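Side-chain contacts in putative isochorismatase (Burkholderia xenovorans, PDB 3OQP), which is probably a hydrolase of the isochorismatase family, related to the nicotinamidases, though its own substrate is not established: residues A177-D180 / E181-A185; P148-S152 / A153-S157. All coordinates share one frame; numbering follows the deposited sequence. Where two conformers were deposited one is given.

Interaction 1 of 2, residues A177-D180 / E181-A185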
ATOM      1  N   ALA A 177     -15.187   5.134   4.402  1.00  8.70           N
ATOM      2  CA  ALA A 177     -16.430   5.544   5.050  1.00 10.64           C
ATOM      3  C   ALA A 177     -16.539   4.985   6.408  1.00  9.35           C
ATOM      4  O   ALA A 177     -15.829   4.027   6.764  1.00  9.05           O
ATOM      5  CB  ALA A 177     -17.657   5.140   4.201  1.00 12.39           C
ATOM      6  N   SER A 178     -17.456   5.482   7.212  1.00  9.82           N
ATOM      7  CA  SER A 178     -17.748   4.900   8.492  1.00  9.22           C
ATOM      8  C   SER A 178     -18.623   3.656   8.314  1.00  9.85           C
ATOM      9  O   SER A 178     -19.295   3.487   7.305  1.00  9.84           O
ATOM     10  CB  SER A 178     -18.453   5.889   9.397  1.00 10.28           C
ATOM     11  OG  SER A 178     -19.761   6.169   8.900  1.00 11.04           O
ATOM     12  N   THR A 179     -18.655   2.861   9.362  1.00  9.81           N
ATOM     13  CA  THR A 179     -19.549   1.710   9.401  1.00 10.82           C
ATOM     14  C   THR A 179     -21.006   2.134   9.289  1.00 10.01           C
ATOM     15  O   THR A 179     -21.777   1.528   8.562  1.00  9.23           O
ATOM     16  CB  THR A 179     -19.263   0.879  10.667  1.00 10.41           C
ATOM     17  OG1 THR A 179     -17.928   0.343  10.610  1.00 11.20           O
ATOM     18  CG2 THR A 179     -20.232  -0.317  10.782  1.00 11.90           C
ATOM     19  N   ASP A 180     -21.369   3.257   9.937  1.00 10.28           N
ATOM     20  CA  ASP A 180     -22.743   3.742   9.850  1.00 11.05           C
ATOM     21  C   ASP A 180     -23.111   4.073   8.379  1.00  9.53           C
ATOM     22  O   ASP A 180     -24.199   3.696   7.891  1.00 10.91           O
ATOM     23  CB  ASP A 180     -22.970   5.037  10.647  1.00 11.34           C
ATOM     24  CG  ASP A 180     -22.527   4.982  12.095  1.00 13.30           C
ATOM     25  OD1 ASP A 180     -22.817   3.968  12.777  1.00 14.56           O
ATOM     26  OD2 ASP A 180     -21.947   6.036  12.543  1.00 13.45           O
ATOM     27  N   GLU A 181     -22.173   4.743   7.713  0.50  9.90           N
ATOM     28  CA  GLU A 181     -22.287   5.141   6.317  0.50 10.01           C
ATOM     29  C   GLU A 181     -22.441   3.944   5.370  0.50  9.49           C
ATOM     30  O   GLU A 181     -23.265   3.952   4.471  0.50  9.55           O
ATOM     31  CB  GLU A 181     -21.073   5.999   5.935  0.50 10.76           C
ATOM     32  CG  GLU A 181     -21.123   7.368   6.556  0.50 12.89           C
ATOM     33  CD  GLU A 181     -19.910   8.275   6.358  0.50 15.97           C
ATOM     34  OE1 GLU A 181     -18.728   7.891   6.154  0.50 12.79           O
ATOM     35  OE2 GLU A 181     -20.197   9.491   6.461  0.50 18.97           O
ATOM     36  N   TRP A 182     -21.677   2.900   5.630  1.00  8.69           N
ATOM     37  CA  TRP A 182     -21.718   1.648   4.853  1.00  9.30           C
ATOM     38  C   TRP A 182     -23.045   0.945   5.028  1.00  9.43           C
ATOM     39  O   TRP A 182     -23.681   0.535   4.035  1.00  9.99           O
ATOM     40  CB  TRP A 182     -20.569   0.722   5.234  1.00  8.87           C
ATOM     41  CG  TRP A 182     -20.550  -0.477   4.398  1.00 10.55           C
ATOM     42  CD1 TRP A 182     -20.146  -0.527   3.111  1.00 10.20           C
ATOM     43  CD2 TRP A 182     -20.943  -1.803   4.791  1.00 10.21           C
ATOM     44  NE1 TRP A 182     -20.252  -1.838   2.665  1.00 10.85           N
ATOM     45  CE2 TRP A 182     -20.740  -2.634   3.677  1.00  9.27           C
ATOM     46  CE3 TRP A 182     -21.450  -2.373   5.975  1.00 10.21           C
ATOM     47  CZ2 TRP A 182     -20.986  -4.010   3.731  1.00  9.85           C
ATOM     48  CZ3 TRP A 182     -21.699  -3.729   6.008  1.00 10.42           C
ATOM     49  CH2 TRP A 182     -21.513  -4.515   4.887  1.00 11.50           C
ATOM     50  N   ILE A 183     -23.469   0.781   6.271  1.00  9.64           N
ATOM     51  CA  ILE A 183     -24.744   0.128   6.554  1.00  9.63           C
ATOM     52  C   ILE A 183     -25.898   0.816   5.814  1.00 10.23           C
ATOM     53  O   ILE A 183     -26.758   0.148   5.210  1.00 11.31           O
ATOM     54  CB  ILE A 183     -24.993  -0.003   8.031  1.00 10.33           C
ATOM     55  CG1 ILE A 183     -24.000  -0.963   8.655  1.00 10.68           C
ATOM     56  CG2 ILE A 183     -26.415  -0.466   8.293  1.00 10.54           C
ATOM     57  CD1 ILE A 183     -24.009  -0.951  10.189  1.00 12.18           C
ATOM     58  N   ALA A 184     -25.921   2.145   5.867  1.00 10.20           N
ATOM     59  CA  ALA A 184     -26.923   2.915   5.136  1.00 10.27           C
ATOM     60  C   ALA A 184     -26.875   2.741   3.623  1.00 11.58           C
ATOM     61  O   ALA A 184     -27.931   2.654   2.957  1.00 11.26           O
ATOM     62  CB  ALA A 184     -26.866   4.385   5.543  1.00 11.32           C
ATOM     63  N   ALA A 185     -25.661   2.722   3.080  1.00 11.03           N
ATOM     64  CA  ALA A 185     -25.475   2.517   1.653  1.00 11.46           C
ATOM     65  C   ALA A 185     -25.912   1.098   1.204  1.00 10.76           C
ATOM     66  O   ALA A 185     -26.508   0.923   0.144  1.00 12.43           O
ATOM     67  CB  ALA A 185     -24.067   2.791   1.236  1.00 11.74           C
TER
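S178 and E181 face each other across the first turn of helix 179-188, each side chain bonded to the other's backbone N-H. With chi1 at 68°, the hydroxyl of S178 is folded back between its own N and carbonyl carbon, and there S178 OG accepts from E181 N at 3.0 Å. E181 in turn reaches back toward the backbone N of S178. In the conformer described, its CG lies beside its own backbone N (chi1 -72°) and the chain runs extended beyond, passing alongside the hydroxyl, with E181 CG 3.0 Å from S178 OG. The carboxylate of this conformer then receives S178 N on E181 OE1 at 2.9 Å; the bond is nearly straight at the hydrogen but arrives on the anti side, 28° out of the carboxylate plane. The methyl of A177 packs against this carboxylate end, its CB 3.5 Å from E181 OE1. Serine suits the place because its short hydroxyl can reach an N-H of the first turn, and glutamate because it is long enough to return to the cap residue.

On another side of the helix the methyl T179 CG2 meets I183 CD1 obliquely at 3.9 Å, one turn apart, both touching helix 30-47. T179 OG1 bonds D142, and D180 forms a salt bridge with R39. The reciprocal S178–E181 pair is a capping box, opening the helix that follows strand 175-177 at the edge of the parallel sheet.

Interaction 2 of 2, residues P148-S152 / A153-S157; sequences PYENS and AGFAS
Y149 and A156 exchange two backbone hydrogen bonds, Y149 N to A156 O at 3.0 Å and A156 N to Y149 O at 2.9 Å. N151 and G154 form the second hydrogen-bonded pair; G154 N reaches N151 O from above the carbonyl plane, 55° out of it. A side-chain bond supports the bend: N151 OD1 accepts A153 N at 2.9 Å, in the carbonyl plane on a lone pair. Asparagine suits this because chi1 of 56° tucks its amide between its own N and carbonyl carbon, within reach of the turn. The result is a beta hairpin with a two-residue loop, S152 and A153, in a type I turn from N151 to G154, where glycine tolerates a positive phi.

Side-chain packing lies at the non-hydrogen-bonded pair of E150 and F155. In the conformer described, the side chains cross at about a right angle, carboxylate and ring planes 82° apart: the aliphatic E150 CG lies 3.9 Å from F155 CB, and the carboxylate meets the ring, E150 OE1 3.7 Å from F155 CD1. E150 OE1 also forms a salt bridge with R207 of the second subunit, and N151 ND2 bonds S200 and V167 O there. From the face shared by Y149, N151 and A156, Y149 OH reaches H120 of its own chain.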
ATOM      1  N   PRO A 148       1.786   1.558  16.235  1.00 10.47           N
ATOM      2  CA  PRO A 148       2.934   2.456  15.951  1.00  9.96           C
ATOM      3  C   PRO A 148       4.162   1.602  15.567  1.00  9.00           C
ATOM      4  O   PRO A 148       4.303   0.430  15.969  1.00 10.27           O
ATOM      5  CB  PRO A 148       3.139   3.185  17.273  1.00  9.99           C
ATOM      6  CG  PRO A 148       2.783   2.120  18.275  1.00 11.85           C
ATOM      7  CD  PRO A 148       1.529   1.453  17.674  1.00 10.33           C
ATOM      8  N   TYR A 149       5.062   2.199  14.794  1.00  9.85           N
ATOM      9  CA  TYR A 149       6.279   1.541  14.364  1.00 10.56           C
ATOM     10  C   TYR A 149       7.460   2.537  14.503  1.00  9.29           C
ATOM     11  O   TYR A 149       7.328   3.751  14.218  1.00 10.86           O
ATOM     12  CB  TYR A 149       6.257   1.210  12.864  1.00 11.35           C
ATOM     13  CG  TYR A 149       5.391   0.064  12.414  1.00 10.55           C
ATOM     14  CD1 TYR A 149       5.142  -1.030  13.187  1.00 11.88           C
ATOM     15  CD2 TYR A 149       4.986   0.005  11.100  1.00  9.60           C
ATOM     16  CE1 TYR A 149       4.413  -2.114  12.702  1.00 11.38           C
ATOM     17  CE2 TYR A 149       4.252  -1.089  10.589  1.00 10.00           C
ATOM     18  CZ  TYR A 149       3.971  -2.144  11.405  1.00 10.56           C
ATOM     19  OH  TYR A 149       3.211  -3.177  10.907  1.00 11.63           O
ATOM     20  N   GLU A 150       8.580   2.002  14.906  1.00 12.50           N
ATOM     21  CA  GLU A 150       9.833   2.718  14.820  0.70 13.28           C
ATOM     22  C   GLU A 150      10.899   1.752  14.341  1.00 12.87           C
ATOM     23  O   GLU A 150      11.055   0.664  14.891  1.00 12.48           O
ATOM     24  CB  GLU A 150      10.216   3.371  16.168  0.70 14.70           C
ATOM     25  CG  GLU A 150      11.363   4.369  15.999  0.70 16.50           C
ATOM     26  CD  GLU A 150      11.645   5.216  17.243  0.70 20.17           C
ATOM     27  OE1 GLU A 150      10.964   5.032  18.287  0.70 22.16           O
ATOM     28  OE2 GLU A 150      12.571   6.044  17.140  0.70 20.57           O
ATOM     29  N   ASN A 151      11.628   2.123  13.325  1.00 12.63           N
ATOM     30  CA  ASN A 151      12.637   1.259  12.748  1.00 13.47           C
ATOM     31  C   ASN A 151      13.710   2.155  12.096  1.00 13.59           C
ATOM     32  O   ASN A 151      13.733   3.356  12.316  1.00 15.26           O
ATOM     33  CB  ASN A 151      12.024   0.206  11.800  1.00 12.39           C
ATOM     34  CG  ASN A 151      11.203   0.800  10.694  1.00 11.26           C
ATOM     35  OD1 ASN A 151      11.575   1.813  10.094  1.00 12.60           O
ATOM     36  ND2 ASN A 151      10.073   0.149  10.398  1.00 12.32           N
ATOM     37  N   SER A 152      14.583   1.581  11.275  1.00 14.05           N
ATOM     38  CA  SER A 152      15.631   2.388  10.709  1.00 14.50           C
ATOM     39  C   SER A 152      15.157   3.493   9.798  1.00 14.72           C
ATOM     40  O   SER A 152      15.920   4.420   9.553  1.00 16.30           O
ATOM     41  CB  SER A 152      16.662   1.531   9.995  1.00 15.35           C
ATOM     42  OG  SER A 152      16.098   0.884   8.851  1.00 16.20           O
ATOM     43  N   ALA A 153      13.911   3.411   9.306  1.00 13.77           N
ATOM     44  CA  ALA A 153      13.369   4.413   8.421  1.00 13.69           C
ATOM     45  C   ALA A 153      12.718   5.593   9.159  1.00 12.20           C
ATOM     46  O   ALA A 153      12.374   6.607   8.541  1.00 13.61           O
ATOM     47  CB  ALA A 153      12.403   3.783   7.417  1.00 12.67           C
ATOM     48  N   GLY A 154      12.497   5.454  10.458  1.00 12.92           N
ATOM     49  CA  GLY A 154      11.921   6.516  11.280  1.00 13.73           C
ATOM     50  C   GLY A 154      10.830   6.014  12.197  1.00 13.99           C
ATOM     51  O   GLY A 154      10.734   4.841  12.494  1.00 13.19           O
ATOM     52  N   PHE A 155      10.072   6.947  12.743  1.00 13.19           N
ATOM     53  CA  PHE A 155       8.986   6.687  13.650  1.00 12.90           C
ATOM     54  C   PHE A 155       7.687   7.148  13.009  1.00 12.45           C
ATOM     55  O   PHE A 155       7.631   8.241  12.379  1.00 13.95           O
ATOM     56  CB  PHE A 155       9.191   7.492  14.964  1.00 14.44           C
ATOM     57  CG  PHE A 155       8.007   7.443  15.883  1.00 14.86           C
ATOM     58  CD1 PHE A 155       7.853   6.420  16.750  1.00 17.87           C
ATOM     59  CD2 PHE A 155       6.987   8.360  15.770  1.00 17.77           C
ATOM     60  CE1 PHE A 155       6.717   6.336  17.562  1.00 19.29           C
ATOM     61  CE2 PHE A 155       5.858   8.286  16.599  1.00 18.74           C
ATOM     62  CZ  PHE A 155       5.745   7.290  17.460  1.00 17.18           C
ATOM     63  N   ALA A 156       6.605   6.380  13.222  1.00 11.64           N
ATOM     64  CA  ALA A 156       5.250   6.863  12.882  1.00 12.01           C
ATOM     65  C   ALA A 156       4.285   6.275  13.906  1.00 12.11           C
ATOM     66  O   ALA A 156       4.338   5.064  14.192  1.00 12.16           O
ATOM     67  CB  ALA A 156       4.853   6.416  11.481  1.00 13.97           C
ATOM     68  N   SER A 157       3.403   7.112  14.457  1.00 11.69           N
ATOM     69  CA  SER A 157       2.402   6.657  15.411  1.00 10.76           C
ATOM     70  C   SER A 157       1.299   5.858  14.695  1.00 11.02           C
ATOM     71  O   SER A 157       1.112   5.964  13.480  1.00 10.57           O
ATOM     72  CB  SER A 157       1.798   7.834  16.143  1.00 11.64           C
ATOM     73  OG  SER A 157       1.047   8.632  15.290  1.00 13.06           O
TER

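How the interactions relate
Interactions 1 and 2 do not touch: their centres are 32 Å apart and their nearest atoms about 18 Å. Along the chain they come in series, linked by helix 158-173 and strand 175-177, so the hairpin of 148-157 leads into that helix while 177-185 opens the one after the strand. Interaction 1 lies about 14 Å from the chain centre, beside the parallel sheet; interaction 2 projects further, at about 22 Å, and meets the second subunit, which interaction 1 does not. The hairpin also has a link, through Y149, to H120, close in sequence to C122, the cysteine modified to 3-sulfinoalanine and probably, as in relatives, the nucleophile.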